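Local coordinates for lipid II:glycine glycyltransferase (Staphylococcus aureus, PDB 6SNR), which probably catalyses attachment of the first glycine of the pentaglycine bridge, carried by glycyl-tRNA, to the lysine side chain of membrane-bound lipid II during peptidoglycan synthesis, at residues A[20-25]-A[72-78]; A[119-123]-A[385-389]; A[224-229]-A[308-312]; A[313-318]-A[348-354]. One frame throughout, in Å; residues are numbered along the deposited sequence.

Contact 1: residues A[20-25]-A[72-78]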
# COMPACT_ATOMS: atom_id res chain seq x y z
N ASN A 20 -2.40 17.07 5.17
CA ASN A 20 -3.61 16.30 5.45
C ASN A 20 -4.37 15.79 4.23
O ASN A 20 -5.52 15.37 4.36
CB ASN A 20 -4.54 17.10 6.35
CG ASN A 20 -3.94 17.37 7.73
OD1 ASN A 20 -3.12 16.60 8.24
ND2 ASN A 20 -4.41 18.43 8.38
N GLY A 21 -3.73 15.82 3.06
CA GLY A 21 -4.23 15.14 1.89
C GLY A 21 -4.22 13.63 2.00
O GLY A 21 -3.62 13.07 2.93
N ASP A 22 -4.94 12.98 1.10
CA ASP A 22 -5.08 11.52 1.14
C ASP A 22 -5.60 11.07 -0.19
O ASP A 22 -6.37 11.81 -0.88
CB ASP A 22 -6.02 11.05 2.27
CG ASP A 22 -5.91 9.55 2.52
OD1 ASP A 22 -4.88 9.18 3.16
OD2 ASP A 22 -6.75 8.77 2.05
N LEU A 23 -5.28 9.83 -0.54
CA LEU A 23 -5.85 9.13 -1.69
C LEU A 23 -7.41 9.26 -1.76
O LEU A 23 -7.98 9.43 -2.85
CB LEU A 23 -5.47 7.65 -1.62
CG LEU A 23 -6.01 6.70 -2.64
CD1 LEU A 23 -5.45 7.06 -4.01
CD2 LEU A 23 -5.75 5.23 -2.25
N LEU A 24 -8.09 9.13 -0.62
CA LEU A 24 -9.55 9.06 -0.62
C LEU A 24 -10.22 10.42 -0.89
O LEU A 24 -11.44 10.44 -1.02
CB LEU A 24 -10.04 8.42 0.70
CG LEU A 24 -9.56 7.03 1.07
CD1 LEU A 24 -10.45 6.35 2.12
CD2 LEU A 24 -9.12 6.10 -0.03
N GLN A 25 -9.43 11.50 -1.03
CA GLN A 25 -9.91 12.82 -1.43
C GLN A 25 -9.60 13.18 -2.89
O GLN A 25 -9.92 14.30 -3.32
CB GLN A 25 -9.44 13.89 -0.49
CG GLN A 25 -10.11 13.83 0.89
CD GLN A 25 -11.56 14.30 0.78
OE1 GLN A 25 -12.56 13.51 0.84
NE2 GLN A 25 -11.66 15.53 0.55
N ILE A 72 -17.23 12.54 3.74
CA ILE A 72 -16.02 13.26 3.30
C ILE A 72 -14.85 12.38 3.69
O ILE A 72 -14.21 12.58 4.73
CB ILE A 72 -15.89 14.68 3.89
CG1 ILE A 72 -17.19 15.48 3.66
CG2 ILE A 72 -14.67 15.42 3.30
CD1 ILE A 72 -17.18 16.92 4.10
N SER A 73 -14.58 11.39 2.84
CA SER A 73 -13.65 10.26 3.23
C SER A 73 -12.20 10.75 3.23
O SER A 73 -11.63 11.16 2.19
CB SER A 73 -13.81 9.07 2.26
OG SER A 73 -13.66 9.43 0.86
N ARG A 74 -11.58 10.75 4.43
CA ARG A 74 -10.26 11.32 4.67
C ARG A 74 -10.13 12.84 4.35
O ARG A 74 -9.05 13.35 4.15
CB ARG A 74 -9.17 10.50 3.97
CG ARG A 74 -9.02 9.08 4.55
CD ARG A 74 -8.22 9.14 5.79
NE ARG A 74 -7.90 7.81 6.35
CZ ARG A 74 -8.21 7.39 7.57
NH1 ARG A 74 -8.92 8.14 8.40
NH2 ARG A 74 -7.75 6.17 7.94
N GLY A 75 -11.26 13.54 4.40
CA GLY A 75 -11.28 15.01 4.46
C GLY A 75 -11.84 15.48 5.77
O GLY A 75 -12.06 14.65 6.68
N PHE A 76 -12.09 16.80 5.93
CA PHE A 76 -11.63 17.85 5.02
C PHE A 76 -10.10 17.91 4.88
O PHE A 76 -9.35 17.56 5.80
CB PHE A 76 -12.02 19.24 5.55
CG PHE A 76 -13.44 19.38 6.07
CD1 PHE A 76 -14.52 19.51 5.20
CD2 PHE A 76 -13.68 19.43 7.43
CE1 PHE A 76 -15.79 19.73 5.67
CE2 PHE A 76 -14.96 19.64 7.91
CZ PHE A 76 -16.01 19.81 7.04
N VAL A 77 -9.64 18.41 3.75
CA VAL A 77 -8.21 18.62 3.47
C VAL A 77 -7.89 20.08 3.78
O VAL A 77 -8.05 20.99 2.94
CB VAL A 77 -7.82 18.20 2.07
CG1 VAL A 77 -6.32 18.39 1.88
CG2 VAL A 77 -8.21 16.76 1.80
N VAL A 78 -7.46 20.28 5.01
CA VAL A 78 -7.28 21.61 5.60
C VAL A 78 -6.37 21.49 6.82
O VAL A 78 -6.28 20.45 7.41
CB VAL A 78 -8.63 22.26 5.97
CG1 VAL A 78 -9.33 21.60 7.15
CG2 VAL A 78 -8.45 23.74 6.23
O HOH W 1 -6.83 13.18 5.38
O HOH W 2 -6.52 6.50 3.72
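Loop 20-25 lies along the broken strand 68-78, its CA atoms 5.5 Å apart at Gly-21 and Val-77 and 5.8 Å apart at Leu-24 and Ser-73. The break is a type II beta turn from Ile-72 to Gly-75, closed by Gly-75 N bonding to Ile-72 O and followed by a cis peptide bond ahead of Phe-76. Facing it, the loop forms an Asx turn, in which Leu-24 N donates to Asp-22 OD2 from the anti side, tilted out of the carboxylate plane. Asp-22, its chi1 near trans (-167°), presents this oxygen to the aliphatic part of Arg-74, and OD2 stands 3.4 Å from Arg-74 CG. Carboxylate and guanidinium are turned nearly perpendicular and form no direct salt bridge; a water, in the guanidinium plane, accepts a hydrogen bond from Arg-74 NE and donates one to Asp-22 OD2. The outer ends have other partners, Tyr-317 OH for Asp-22 OD1 and the Pro-144 carbonyl for Arg-74 NH2. Leu-24 runs beside Arg-74 in the same direction, with CD1 3.9 Å from Arg-74 CG, whereas Gln-25 and Val-77 pass in opposite directions, Gln-25 CG lying 3.6 Å from Val-77 CG2. A second water donates to both Asn-20 O and Arg-74 O. At the end of the contact, Asn-20 ND2 donates to Val-78 O over 2.9 Å at 167°, the acceptor lying almost exactly in the amide plane.

Contact 2: residues A[119-123]-A[385-389]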
# COMPACT_ATOMS: atom_id res chain seq x y z
N ALA A 119 -7.47 20.01 16.24
CA ALA A 119 -8.58 19.39 15.49
C ALA A 119 -9.72 18.95 16.38
O ALA A 119 -10.89 19.27 16.13
CB ALA A 119 -8.09 18.22 14.61
N LEU A 120 -9.40 18.23 17.44
CA LEU A 120 -10.42 17.76 18.35
C LEU A 120 -11.19 18.93 18.92
O LEU A 120 -12.41 18.89 18.97
CB LEU A 120 -9.78 16.94 19.49
CG LEU A 120 -9.24 15.58 19.03
CD1 LEU A 120 -8.21 15.00 20.02
CD2 LEU A 120 -10.37 14.61 18.85
N GLN A 121 -10.46 19.97 19.35
CA GLN A 121 -11.08 21.13 20.04
C GLN A 121 -11.99 21.88 19.09
O GLN A 121 -13.17 22.19 19.41
CB GLN A 121 -10.00 22.06 20.61
CG GLN A 121 -9.31 21.45 21.83
CD GLN A 121 -8.40 22.41 22.59
OE1 GLN A 121 -8.27 23.58 22.25
NE2 GLN A 121 -7.78 21.91 23.66
N ASN A 122 -11.47 22.12 17.89
CA ASN A 122 -12.12 22.98 16.92
C ASN A 122 -13.31 22.29 16.29
O ASN A 122 -14.35 22.92 16.01
CB ASN A 122 -11.12 23.46 15.83
CG ASN A 122 -10.07 24.47 16.35
OD1 ASN A 122 -10.21 25.06 17.44
ND2 ASN A 122 -9.00 24.64 15.58
N LEU A 123 -13.20 20.98 16.08
CA LEU A 123 -14.34 20.20 15.60
C LEU A 123 -15.46 20.13 16.65
O LEU A 123 -16.64 20.26 16.33
CB LEU A 123 -13.92 18.79 15.13
CG LEU A 123 -13.06 18.76 13.85
CD1 LEU A 123 -12.47 17.39 13.67
CD2 LEU A 123 -13.89 19.15 12.63
N ILE A 385 -7.13 10.63 14.77
CA ILE A 385 -8.13 11.18 15.70
C ILE A 385 -9.49 10.50 15.56
O ILE A 385 -10.27 10.48 16.53
CB ILE A 385 -8.24 12.72 15.54
CG1 ILE A 385 -8.54 13.16 14.10
CG2 ILE A 385 -6.96 13.36 16.02
CD1 ILE A 385 -8.95 14.63 14.00
N GLY A 386 -9.80 9.94 14.39
CA GLY A 386 -11.00 9.18 14.19
C GLY A 386 -12.09 9.85 13.36
O GLY A 386 -11.79 10.63 12.48
N GLU A 387 -13.32 9.44 13.62
CA GLU A 387 -14.49 9.75 12.82
C GLU A 387 -15.38 10.71 13.57
O GLU A 387 -15.60 10.55 14.77
CB GLU A 387 -15.22 8.45 12.47
CG GLU A 387 -16.35 8.62 11.47
CD GLU A 387 -16.90 7.28 11.07
OE1 GLU A 387 -16.22 6.52 10.34
OE2 GLU A 387 -18.03 6.97 11.45
N PHE A 388 -15.91 11.73 12.86
CA PHE A 388 -16.73 12.76 13.46
C PHE A 388 -17.95 13.01 12.57
O PHE A 388 -17.84 13.00 11.34
CB PHE A 388 -15.97 14.10 13.52
CG PHE A 388 -14.67 14.05 14.31
CD1 PHE A 388 -13.53 13.52 13.75
CD2 PHE A 388 -14.60 14.55 15.61
CE1 PHE A 388 -12.38 13.43 14.48
CE2 PHE A 388 -13.41 14.50 16.32
CZ PHE A 388 -12.31 13.93 15.76
N ASP A 389 -19.10 13.28 13.19
CA ASP A 389 -20.34 13.51 12.46
C ASP A 389 -20.92 14.86 12.85
O ASP A 389 -21.01 15.17 14.04
CB ASP A 389 -21.37 12.43 12.73
CG ASP A 389 -20.93 11.08 12.27
OD1 ASP A 389 -20.72 10.96 11.05
OD2 ASP A 389 -20.87 10.13 13.09
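Leu-123 and Phe-388 both set CG anti to the carbonyl carbon (chi1 -68° and -59°), which sends the leucine from helix 117-125 and the ring from strand 388-391 toward each other between helix and strand. This is helix-on-sheet packing of the alpha/beta kind: the helix runs over a mixed sheet in which strand 388-391 lies between strands 102-107 and 129-130. Phe-388 is met in two quite different ways. Leu-123 CD1 sits squarely over the middle of the ring, 3.8 Å above its plane, and all six ring carbons are about equally far from it, a CH-pi contact with the methyl on the ring normal. Leu-120 comes instead to the rim, in the plane of the ring, with CD2 3.7 Å from Phe-388 CZ. Each leucine crosses the phenylalanine at about a right angle, and together they grip the ring by one face and one edge. No hydrogen bond links the two segments; the contact is wholly apolar. Beyond it, Leu-123 and Phe-388 also touch Ile-107 of strand 102-107, and the ring of Phe-388 meets that of His-130. Ile-385, in the loop leading into the strand, holds CG1 between its backbone N and carbonyl carbon (chi1 55°), which points CD1 at the helix, 3.7 Å from Ala-119 CB.

Contact 3: residues A[224-229]-A[308-312]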
# COMPACT_ATOMS: atom_id res chain seq x y z
N GLY A 224 -0.50 7.85 -12.78
CA GLY A 224 0.61 7.24 -12.07
C GLY A 224 0.29 6.97 -10.60
O GLY A 224 1.17 6.76 -9.78
N ASP A 225 -0.98 7.09 -10.26
CA ASP A 225 -1.46 6.89 -8.88
C ASP A 225 -1.93 5.50 -8.49
O ASP A 225 -2.38 5.30 -7.36
CB ASP A 225 -2.55 7.95 -8.58
CG ASP A 225 -1.99 9.37 -8.62
OD1 ASP A 225 -0.82 9.55 -8.23
OD2 ASP A 225 -2.75 10.30 -8.96
N ALA A 226 -1.86 4.56 -9.42
CA ALA A 226 -2.06 3.13 -9.17
C ALA A 226 -1.06 2.39 -10.04
O ALA A 226 -0.94 2.69 -11.23
CB ALA A 226 -3.43 2.69 -9.49
N GLU A 227 -0.33 1.43 -9.44
CA GLU A 227 0.52 0.52 -10.21
C GLU A 227 0.36 -0.91 -9.70
O GLU A 227 0.17 -1.14 -8.52
CB GLU A 227 1.98 0.93 -10.10
CG GLU A 227 2.22 2.38 -10.50
CD GLU A 227 2.28 2.59 -12.02
OE1 GLU A 227 2.40 1.62 -12.79
OE2 GLU A 227 2.22 3.76 -12.41
N LEU A 228 0.48 -1.86 -10.64
CA LEU A 228 0.44 -3.26 -10.33
C LEU A 228 1.84 -3.84 -10.44
O LEU A 228 2.54 -3.56 -11.42
CB LEU A 228 -0.46 -3.98 -11.32
CG LEU A 228 -0.50 -5.51 -11.24
CD1 LEU A 228 -1.13 -5.98 -9.95
CD2 LEU A 228 -1.19 -6.12 -12.47
N PHE A 229 2.25 -4.61 -9.43
CA PHE A 229 3.58 -5.27 -9.46
C PHE A 229 3.30 -6.75 -9.44
O PHE A 229 2.38 -7.19 -8.75
CB PHE A 229 4.45 -4.85 -8.26
CG PHE A 229 4.90 -3.44 -8.33
CD1 PHE A 229 4.03 -2.43 -7.95
CD2 PHE A 229 6.14 -3.11 -8.81
CE1 PHE A 229 4.41 -1.12 -8.08
CE2 PHE A 229 6.54 -1.79 -8.90
CZ PHE A 229 5.64 -0.79 -8.53
N LEU A 308 -1.03 -4.22 -5.56
CA LEU A 308 -1.40 -2.90 -6.03
C LEU A 308 -0.88 -1.81 -5.09
O LEU A 308 -1.11 -1.89 -3.88
CB LEU A 308 -2.91 -2.85 -6.14
CG LEU A 308 -3.59 -3.58 -7.31
CD1 LEU A 308 -5.11 -3.64 -7.11
CD2 LEU A 308 -3.26 -2.91 -8.62
N LEU A 309 -0.20 -0.80 -5.66
CA LEU A 309 0.46 0.29 -4.96
C LEU A 309 -0.17 1.59 -5.44
O LEU A 309 -0.25 1.82 -6.64
CB LEU A 309 1.95 0.34 -5.30
CG LEU A 309 2.83 1.40 -4.68
CD1 LEU A 309 2.89 1.19 -3.18
CD2 LEU A 309 4.23 1.43 -5.31
N MET A 310 -0.71 2.38 -4.51
CA MET A 310 -1.37 3.67 -4.85
C MET A 310 -0.58 4.83 -4.37
O MET A 310 0.26 4.70 -3.47
CB MET A 310 -2.77 3.75 -4.18
CG MET A 310 -3.61 2.52 -4.25
SD MET A 310 -3.81 1.81 -5.88
CE MET A 310 -2.99 0.30 -5.65
N PHE A 311 -0.85 6.04 -4.88
CA PHE A 311 -0.16 7.23 -4.45
C PHE A 311 -1.11 8.42 -4.31
O PHE A 311 -2.10 8.54 -5.07
CB PHE A 311 0.87 7.71 -5.47
CG PHE A 311 2.03 6.75 -5.65
CD1 PHE A 311 1.96 5.72 -6.56
CD2 PHE A 311 3.13 6.92 -4.88
CE1 PHE A 311 3.05 4.83 -6.71
CE2 PHE A 311 4.21 6.06 -5.01
CZ PHE A 311 4.17 5.01 -5.91
N ALA A 312 -0.74 9.29 -3.40
CA ALA A 312 -1.33 10.63 -3.27
C ALA A 312 -0.26 11.58 -2.83
O ALA A 312 -0.05 11.80 -1.64
CB ALA A 312 -2.54 10.62 -2.29
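Three backbone hydrogen bonds tie residues 224-229 to 308-312 as antiparallel neighbours in a beta sheet, their strand axes 4.7 Å apart and running at 157° to each other. Glu-227 and Leu-309 make the hydrogen-bonded pair: Glu-227 N reaches Leu-309 O over 2.8 Å and Leu-309 N returns to Glu-227 O over 2.9 Å. The third bond, Phe-311 N to Asp-225 O at 3.0 Å, is different, its donor standing well above the carbonyl plane. Asp-225 precedes the strand proper, and its N takes part in the Schellman motif, with Gly-224 as C-prime, that ends helix 210-220. The same carbonyl oxygens also receive CA-H...O contacts, among them Met-310 CA to Asp-225 O.

Apolar contacts occupy both faces. On the one that bears Ala-226 and Leu-228, the Met-310 chain is bent at chi2 and chi3, and its SD comes 3.7 Å from Ala-226 CB; Leu-228 CD1 meets Leu-308 CD2 at 4.0 Å. On the other face Phe-229 CE1 leans on Leu-309 CD2, 3.8 Å away. As for charge, the Asp-225 carboxylate pairs with Lys-16 rather than with strand 302-312.

Helix 189-202 packs on Leu-228 and Leu-308, helix 210-220 on Ala-226 and Leu-308, and helix 332-347 lies against Phe-229, Leu-309 and Phe-311. Strands 180-183 and 315-323 flank the pair in the sheet, while the chain between the two strands makes the long helical hairpin 235-262 and 267-297, the projecting arm known from this family.

Contact 4: residues A[313-318]-A[348-354]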
# COMPACT_ATOMS: atom_id res chain seq x y z
N GLY A 313 0.51 12.13 -3.78
CA GLY A 313 1.61 12.97 -3.41
C GLY A 313 2.71 12.20 -2.73
O GLY A 313 3.13 11.14 -3.24
N SER A 314 3.15 12.71 -1.60
CA SER A 314 4.22 12.06 -0.85
C SER A 314 3.74 10.80 -0.10
O SER A 314 4.57 10.09 0.52
CB SER A 314 4.87 13.04 0.10
OG SER A 314 4.05 13.29 1.19
N LYS A 315 2.44 10.50 -0.13
CA LYS A 315 1.92 9.26 0.51
C LYS A 315 1.80 8.15 -0.52
O LYS A 315 1.20 8.32 -1.57
CB LYS A 315 0.54 9.50 1.17
CG LYS A 315 0.59 10.48 2.32
CD LYS A 315 -0.79 10.78 2.88
CE LYS A 315 -0.64 11.80 4.00
NZ LYS A 315 -1.93 12.08 4.66
N SER A 316 2.36 6.97 -0.21
CA SER A 316 2.10 5.79 -0.98
C SER A 316 1.39 4.76 -0.12
O SER A 316 1.48 4.80 1.12
CB SER A 316 3.39 5.18 -1.58
OG SER A 316 4.25 4.64 -0.58
N TYR A 317 0.67 3.86 -0.78
CA TYR A 317 -0.20 2.87 -0.10
C TYR A 317 -0.09 1.50 -0.71
O TYR A 317 -0.29 1.33 -1.91
CB TYR A 317 -1.68 3.27 -0.16
CG TYR A 317 -2.01 4.71 0.22
CD1 TYR A 317 -1.78 5.76 -0.67
CD2 TYR A 317 -2.63 5.02 1.42
CE1 TYR A 317 -2.08 7.04 -0.33
CE2 TYR A 317 -2.93 6.32 1.79
CZ TYR A 317 -2.71 7.34 0.87
OH TYR A 317 -3.01 8.65 1.16
N TYR A 318 0.23 0.49 0.12
CA TYR A 318 0.11 -0.91 -0.25
C TYR A 318 -1.33 -1.32 -0.04
O TYR A 318 -1.77 -1.53 1.08
CB TYR A 318 1.09 -1.73 0.65
CG TYR A 318 0.82 -3.23 0.63
CD1 TYR A 318 1.02 -3.96 -0.51
CD2 TYR A 318 0.35 -3.88 1.73
CE1 TYR A 318 0.81 -5.33 -0.56
CE2 TYR A 318 0.15 -5.25 1.72
CZ TYR A 318 0.39 -5.97 0.57
OH TYR A 318 0.17 -7.36 0.50
N GLY A 348 8.55 9.82 -5.50
CA GLY A 348 8.35 11.01 -4.67
C GLY A 348 7.62 10.83 -3.36
O GLY A 348 7.34 11.80 -2.67
N ALA A 349 7.33 9.58 -2.99
CA ALA A 349 6.69 9.30 -1.74
C ALA A 349 7.69 9.23 -0.59
O ALA A 349 8.83 8.73 -0.73
CB ALA A 349 5.88 8.03 -1.83
N THR A 350 7.30 9.68 0.57
CA THR A 350 8.14 9.60 1.76
C THR A 350 7.59 8.69 2.84
O THR A 350 8.31 8.41 3.85
CB THR A 350 8.40 11.00 2.36
OG1 THR A 350 7.14 11.56 2.75
CG2 THR A 350 9.09 11.89 1.35
N THR A 351 6.35 8.20 2.68
CA THR A 351 5.76 7.19 3.54
C THR A 351 5.12 6.09 2.70
O THR A 351 4.64 6.33 1.62
CB THR A 351 4.72 7.74 4.55
OG1 THR A 351 3.75 8.52 3.85
CG2 THR A 351 5.40 8.61 5.58
N TYR A 352 5.11 4.89 3.25
CA TYR A 352 4.58 3.67 2.62
C TYR A 352 3.65 3.03 3.64
O TYR A 352 4.06 2.56 4.71
CB TYR A 352 5.74 2.76 2.24
CG TYR A 352 5.41 1.48 1.53
CD1 TYR A 352 5.11 0.30 2.23
CD2 TYR A 352 5.47 1.40 0.15
CE1 TYR A 352 4.83 -0.88 1.57
CE2 TYR A 352 5.21 0.23 -0.51
CZ TYR A 352 4.91 -0.91 0.19
OH TYR A 352 4.65 -2.08 -0.47
N ASP A 353 2.34 3.12 3.38
CA ASP A 353 1.30 2.79 4.33
C ASP A 353 0.75 1.39 4.05
O ASP A 353 0.15 1.10 3.00
CB ASP A 353 0.21 3.89 4.19
CG ASP A 353 -0.86 3.81 5.23
OD1 ASP A 353 -1.03 2.78 5.90
OD2 ASP A 353 -1.59 4.83 5.33
N PHE A 354 0.94 0.48 5.02
CA PHE A 354 0.41 -0.87 4.92
C PHE A 354 -1.06 -1.02 5.29
O PHE A 354 -1.59 -2.13 5.27
CB PHE A 354 1.20 -1.80 5.85
CG PHE A 354 2.53 -2.24 5.31
CD1 PHE A 354 3.66 -1.48 5.53
CD2 PHE A 354 2.67 -3.48 4.70
CE1 PHE A 354 4.90 -1.90 5.07
CE2 PHE A 354 3.93 -3.92 4.25
CZ PHE A 354 5.02 -3.13 4.44
O HOH W 3 4.21 11.20 3.43
O HOH W 4 1.65 6.91 3.09
O HOH W 5 -2.80 1.03 2.50
O HOH W 6 -3.17 -3.15 2.86
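Tyr-318 and Phe-354 set their rings obliquely, planes 62° apart and centroids 5.7 Å from each other, with CD2 of one 3.8 Å from CD2 of the other. Tyr-352 joins them: its CE1 stands 3.6 Å over one face of Phe-354, offset toward the rim, while its OH end lies against Tyr-318 CB. Tyr-352 OH is hydrogen-bonded to Gln-337 of helix 332-347. A chi1 of 165° carries the Tyr-318 ring over to this cluster. Nearer the strand starts, Ser-316 folds its hydroxyl back between its N and carbonyl carbon, and Thr-351 O is gripped twice, by Ser-316 N and by Ser-316 OG at 2.8 Å; the same OG lies 3.5 Å from Tyr-352 CD2. On the opposite side of the sheet, the Asp-353 carboxylate passes the Tyr-317 ring at a plane angle of 27°, with OD1 fixed by Gly-355 N. Lys-315 runs alongside Thr-351, then extends to a salt bridge with Asp-110 and a bond to Gly-21 O, and a water joins Thr-351 OG1 to Ser-316 O. Just before the strands, Ser-314 O accepts from Thr-350 N over 2.8 Å. Asp-353 N to Ser-316 O and Tyr-318 N to Asp-353 O continue the parallel ladder. Strand 315-323, helix 332-347 and strand 351-356 thus form a beta-alpha-beta unit, with the two parallel strands adjacent.

Overall arrangement
Contacts 1 and 2 belong to one seven-strand sheet and contacts 3 and 4 to another, and loop 20-25 is one place where the two parts meet: it touches Phe-311 and Ala-312 of contact 3 and Lys-315 and Tyr-317 of contact 4. Contacts 3 and 4, centres 10 Å apart, share a sheet through the adjacent strands 302-312 and 315-323, joined by a probable hydrogen bond from Met-310 N to Tyr-317 O. Contacts 1, 2 and 3 are buried, and contact 4 is only partly so. Contact 2 sets a helix on a sheet and is purely apolar, whereas contacts 3 and 4 join strand to strand through backbone ladders; contacts 1 and 4 add bridging waters to direct hydrogen bonds.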